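Local atomic coordinates of putative tRNA (Adenine(37)-N6)-methyltransferase (Pseudomonas aeruginosa, PDB entry 7BTU), a protein that probably methylates the N6-threonylcarbamoyl-modified adenosine at position 37 of tRNA, using S-adenosyl-L-methionine as methyl donor. Residues 39-44 against 118-123; 60-65 against 110-115. One frame throughout, in Å; residues are numbered along the deposited sequence.

Contact 1: residues 39-44 against 118-123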
# COMPACT_ATOMS: atom_id res chain seq x y z
N GLY B 39 15.10 12.08 0.75
CA GLY B 39 14.88 12.38 -0.66
C GLY B 39 13.73 13.35 -0.78
O GLY B 39 13.09 13.74 0.21
N THR B 40 13.47 13.76 -2.02
CA THR B 40 12.32 14.62 -2.24
C THR B 40 11.49 14.04 -3.37
O THR B 40 11.97 13.24 -4.19
CB THR B 40 12.73 16.05 -2.57
OG1 THR B 40 13.61 16.03 -3.70
CG2 THR B 40 13.49 16.69 -1.40
N LEU B 41 10.21 14.41 -3.38
CA LEU B 41 9.32 14.08 -4.49
C LEU B 41 9.07 15.41 -5.18
O LEU B 41 8.42 16.29 -4.61
CB LEU B 41 8.02 13.45 -3.97
CG LEU B 41 6.90 13.23 -5.06
CD1 LEU B 41 7.46 12.58 -6.36
CD2 LEU B 41 5.77 12.39 -4.49
N GLU B 42 9.62 15.59 -6.38
CA GLU B 42 9.43 16.83 -7.14
C GLU B 42 8.19 16.67 -8.02
O GLU B 42 8.18 15.84 -8.93
CB GLU B 42 10.64 17.12 -7.99
CG GLU B 42 11.94 17.07 -7.20
CD GLU B 42 12.12 18.26 -6.25
OE1 GLU B 42 11.67 19.36 -6.59
OE2 GLU B 42 12.73 18.08 -5.17
N LEU B 43 7.18 17.49 -7.76
CA LEU B 43 5.89 17.33 -8.41
C LEU B 43 5.85 18.09 -9.72
O LEU B 43 6.40 19.19 -9.83
CB LEU B 43 4.77 17.80 -7.48
CG LEU B 43 4.64 16.86 -6.27
CD1 LEU B 43 3.66 17.43 -5.24
CD2 LEU B 43 4.22 15.42 -6.68
N LEU B 44 5.16 17.51 -10.71
CA LEU B 44 4.98 18.12 -12.01
C LEU B 44 3.67 18.90 -12.05
O LEU B 44 2.71 18.52 -11.39
CB LEU B 44 4.90 17.03 -13.09
CG LEU B 44 6.17 16.21 -13.28
CD1 LEU B 44 5.83 15.02 -14.20
CD2 LEU B 44 7.21 17.13 -13.90
N GLY B 118 4.72 21.90 -4.76
CA GLY B 118 5.56 21.22 -5.71
C GLY B 118 6.62 20.30 -5.13
O GLY B 118 7.38 19.70 -5.90
N ARG B 119 6.65 20.09 -3.82
CA ARG B 119 7.72 19.24 -3.28
C ARG B 119 7.33 18.62 -1.95
O ARG B 119 6.87 19.34 -1.03
CB ARG B 119 8.98 20.11 -3.13
CG ARG B 119 10.11 19.47 -2.33
CD ARG B 119 11.39 20.34 -2.32
NE ARG B 119 11.90 20.62 -3.65
CZ ARG B 119 11.70 21.75 -4.33
NH1 ARG B 119 10.97 22.73 -3.80
NH2 ARG B 119 12.22 21.89 -5.54
N LEU B 120 7.57 17.31 -1.80
CA LEU B 120 7.53 16.62 -0.51
C LEU B 120 8.96 16.33 -0.08
O LEU B 120 9.77 15.86 -0.90
CB LEU B 120 6.80 15.27 -0.59
CG LEU B 120 5.37 15.20 -1.16
CD1 LEU B 120 4.81 13.78 -0.96
CD2 LEU B 120 4.55 16.19 -0.50
N TRP B 121 9.23 16.54 1.21
CA TRP B 121 10.48 16.12 1.86
C TRP B 121 10.25 14.79 2.57
O TRP B 121 9.35 14.66 3.40
CB TRP B 121 10.94 17.16 2.90
CG TRP B 121 11.71 18.18 2.26
CD1 TRP B 121 13.04 18.09 1.89
CD2 TRP B 121 11.25 19.45 1.84
NE1 TRP B 121 13.43 19.25 1.29
CE2 TRP B 121 12.35 20.10 1.23
CE3 TRP B 121 10.04 20.12 1.94
CZ2 TRP B 121 12.26 21.37 0.71
CZ3 TRP B 121 9.95 21.40 1.43
CH2 TRP B 121 11.06 22.01 0.82
N LEU B 122 11.09 13.79 2.25
CA LEU B 122 10.88 12.43 2.67
C LEU B 122 12.10 11.94 3.47
O LEU B 122 13.23 12.39 3.25
CB LEU B 122 10.68 11.48 1.45
CG LEU B 122 9.63 12.02 0.48
CD1 LEU B 122 9.58 11.18 -0.84
CD2 LEU B 122 8.27 12.12 1.22
N SER B 123 11.87 10.97 4.35
CA SER B 123 12.97 10.34 5.08
C SER B 123 12.62 8.88 5.25
O SER B 123 11.45 8.49 5.11
CB SER B 123 13.22 10.99 6.44
OG SER B 123 12.11 10.72 7.25
O HOH W 1 8.12 20.77 -8.41
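Two antiparallel neighbours in the closed beta barrel of the TrmO N-terminal domain meet here, strand 38-43 pairing with strand 119-123 so that Gly39 faces Leu122 and Leu41 faces Leu120 as hydrogen-bonded pairs. Leu41 N gives a bond of 2.9 Å to Leu120 O, and Leu120 N returns one to Leu41 O. At the far end Leu43 N reaches Gly118 O, at 2.9 Å and almost straight (174°). A water donates to both Leu43 O and Gly118 O where the pairing stops.

Leu41, Leu120 and Leu122 point into the barrel, where Leu64 and Ile136 also pack: CD2 of Leu41 lies 3.9 Å from CD1 of Leu120, and CD1 of Leu122 packs against Leu41 CB. On the other face, the methyl CG2 of Thr40 touches the five-membered part of the Trp121 indole, 3.6 Å from CD1. CD of Arg119 lies over one face of that ring, toward its rim. Glu42 and Arg119 form a salt bridge: the Arg119 chain bends at chi3 (-58°), NE donates to Glu42 OE2 on the syn side at 3.1 Å, and NH2 lies 2.8 Å from OE1, a weak hydrogen bond, carboxylate and guanidinium planes 52° apart.

Thr40 OG1 donates to the anti lone pair of Glu42 OE2, 2.7 Å away, while Arg119 NH1 forms a salt bridge with Glu116. Two donors thus grip OE2, and Arg119 probably stabilises both carboxylates as anions.

Contact 2: residues 60-65 against 110-115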
# COMPACT_ATOMS: atom_id res chain seq x y z
N SER B 60 1.93 11.76 9.26
CA SER B 60 3.37 11.55 9.42
C SER B 60 3.98 10.75 8.26
O SER B 60 5.18 10.86 7.97
CB SER B 60 3.65 10.85 10.74
OG SER B 60 3.02 9.57 10.73
N HIS B 61 3.17 9.90 7.61
CA HIS B 61 3.68 8.97 6.62
C HIS B 61 2.72 8.95 5.42
O HIS B 61 1.51 9.08 5.57
CB HIS B 61 3.75 7.55 7.22
CG HIS B 61 4.80 7.35 8.28
ND1 HIS B 61 4.65 7.81 9.57
CD2 HIS B 61 6.00 6.71 8.24
CE1 HIS B 61 5.72 7.47 10.28
NE2 HIS B 61 6.56 6.81 9.49
N VAL B 62 3.28 8.69 4.24
CA VAL B 62 2.47 8.62 3.03
C VAL B 62 2.82 7.37 2.26
O VAL B 62 3.94 6.84 2.34
CB VAL B 62 2.65 9.87 2.13
CG1 VAL B 62 2.06 11.12 2.83
CG2 VAL B 62 4.14 10.11 1.72
N TRP B 63 1.83 6.89 1.53
CA TRP B 63 2.02 5.85 0.53
C TRP B 63 2.39 6.51 -0.78
O TRP B 63 1.71 7.46 -1.20
CB TRP B 63 0.73 5.05 0.35
CG TRP B 63 0.42 4.06 1.45
CD1 TRP B 63 -0.59 4.13 2.38
CD2 TRP B 63 1.08 2.80 1.67
NE1 TRP B 63 -0.59 3.01 3.15
CE2 TRP B 63 0.43 2.18 2.74
CE3 TRP B 63 2.17 2.13 1.03
CZ2 TRP B 63 0.82 0.92 3.25
CZ3 TRP B 63 2.55 0.87 1.50
CH2 TRP B 63 1.86 0.28 2.63
N LEU B 64 3.42 5.98 -1.45
CA LEU B 64 3.73 6.37 -2.81
C LEU B 64 3.54 5.14 -3.69
O LEU B 64 4.11 4.07 -3.41
CB LEU B 64 5.18 6.90 -2.95
CG LEU B 64 5.57 8.14 -2.11
CD1 LEU B 64 7.06 8.55 -2.31
CD2 LEU B 64 4.58 9.34 -2.34
N LEU B 65 2.77 5.28 -4.75
CA LEU B 65 2.75 4.31 -5.83
C LEU B 65 3.71 4.83 -6.89
O LEU B 65 3.69 6.04 -7.22
CB LEU B 65 1.35 4.14 -6.48
CG LEU B 65 0.29 3.68 -5.50
CD1 LEU B 65 -1.11 3.61 -6.13
CD2 LEU B 65 0.65 2.34 -4.84
N VAL B 110 6.56 5.94 3.37
CA VAL B 110 7.73 6.76 3.65
C VAL B 110 7.32 7.80 4.66
O VAL B 110 6.17 8.24 4.68
CB VAL B 110 8.29 7.37 2.31
CG1 VAL B 110 7.31 8.29 1.67
CG2 VAL B 110 9.61 8.04 2.47
N ARG B 111 8.27 8.24 5.46
CA ARG B 111 8.02 9.30 6.41
C ARG B 111 7.99 10.63 5.67
O ARG B 111 8.88 10.93 4.86
CB ARG B 111 9.14 9.33 7.47
CG ARG B 111 8.89 10.46 8.49
CD ARG B 111 7.95 9.96 9.54
NE ARG B 111 8.13 10.68 10.80
CZ ARG B 111 7.60 11.88 11.02
NH1 ARG B 111 6.86 12.45 10.07
NH2 ARG B 111 7.81 12.49 12.19
N LEU B 112 6.93 11.43 5.92
CA LEU B 112 6.78 12.75 5.32
C LEU B 112 7.39 13.75 6.31
O LEU B 112 6.86 13.93 7.41
CB LEU B 112 5.29 13.07 5.07
CG LEU B 112 5.01 14.46 4.51
CD1 LEU B 112 5.71 14.64 3.14
CD2 LEU B 112 3.45 14.63 4.28
N GLU B 113 8.51 14.36 5.94
CA GLU B 113 9.13 15.34 6.85
C GLU B 113 8.45 16.69 6.74
O GLU B 113 8.49 17.47 7.68
CB GLU B 113 10.62 15.50 6.53
CG GLU B 113 11.42 14.23 6.83
CD GLU B 113 11.58 13.98 8.36
OE1 GLU B 113 11.88 12.83 8.77
OE2 GLU B 113 11.39 14.92 9.15
N GLY B 114 7.88 16.99 5.58
CA GLY B 114 7.26 18.30 5.38
C GLY B 114 7.02 18.49 3.90
O GLY B 114 7.36 17.64 3.08
N PHE B 115 6.43 19.63 3.56
CA PHE B 115 6.14 19.85 2.16
C PHE B 115 5.99 21.33 1.88
O PHE B 115 5.80 22.14 2.80
CB PHE B 115 4.86 19.11 1.75
CG PHE B 115 3.63 19.57 2.48
CD1 PHE B 115 3.27 18.97 3.68
CD2 PHE B 115 2.82 20.58 1.95
CE1 PHE B 115 2.13 19.38 4.38
CE2 PHE B 115 1.65 20.97 2.63
CZ PHE B 115 1.30 20.36 3.84
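Strand 61-67 and strand 105-116 are adjacent antiparallel strands of the barrel, and at Ser60, His61 and Arg111 their pairing ends in a polar cluster. Val62 and Val110 form a hydrogen-bonded pair, each N to the other's O at 3.0 Å and both bonds nearly along the C=O axis. Next to it, His61 faces Arg111 as a non-hydrogen-bonded pair, and Leu112 N then donates to Ser60 O at 2.8 Å.

The apolar contacts lie on the face carrying the valines. Val62 CG2 meets Val110 CG1 at 3.7 Å, CD1 of Leu64 approaches the same methyl, and Leu112 CD2 rests against Val62 CG1.

His61 and Arg111 share the opposite face. With CG anti to the backbone N (chi1 -180°) and a bend at chi2, the arginine sets CD over the imidazole in a CH-pi contact, 3.6 Å from the ring centroid. Ser60 OG lies in the plane of that ring, hydrogen-bonded to His61 ND1, and also bonds to Arg150 N of the second subunit, placing the cluster at the dimer interface. Ser60 O takes a second donor, Arg111 NH1, 3.1 Å away in the carbonyl plane on a lone pair, while Ser60 CB sits over one guanidinium face.

Overall arrangement
Contacts 1 and 2 belong to one barrel sheet, their centres about 9 Å apart, and are joined by the neighbouring strands 105-116 and 119-123. Along the chain the order is 39-44, 60-65, 110-115 and 118-123, so the inner two segments pair with each other and the outer two do likewise. A classic beta bulge ties the contacts together: Glu113 and Gly114 both face Trp121. Separately, Ser123 OG lies 2.6 Å from Glu113 OE1, a probable hydrogen bond. Inside the barrel, Leu122 packs against Val110 and Leu64, making the two apolar sets continuous. Contact 2 touches the second subunit, whereas no other chain touches contact 1.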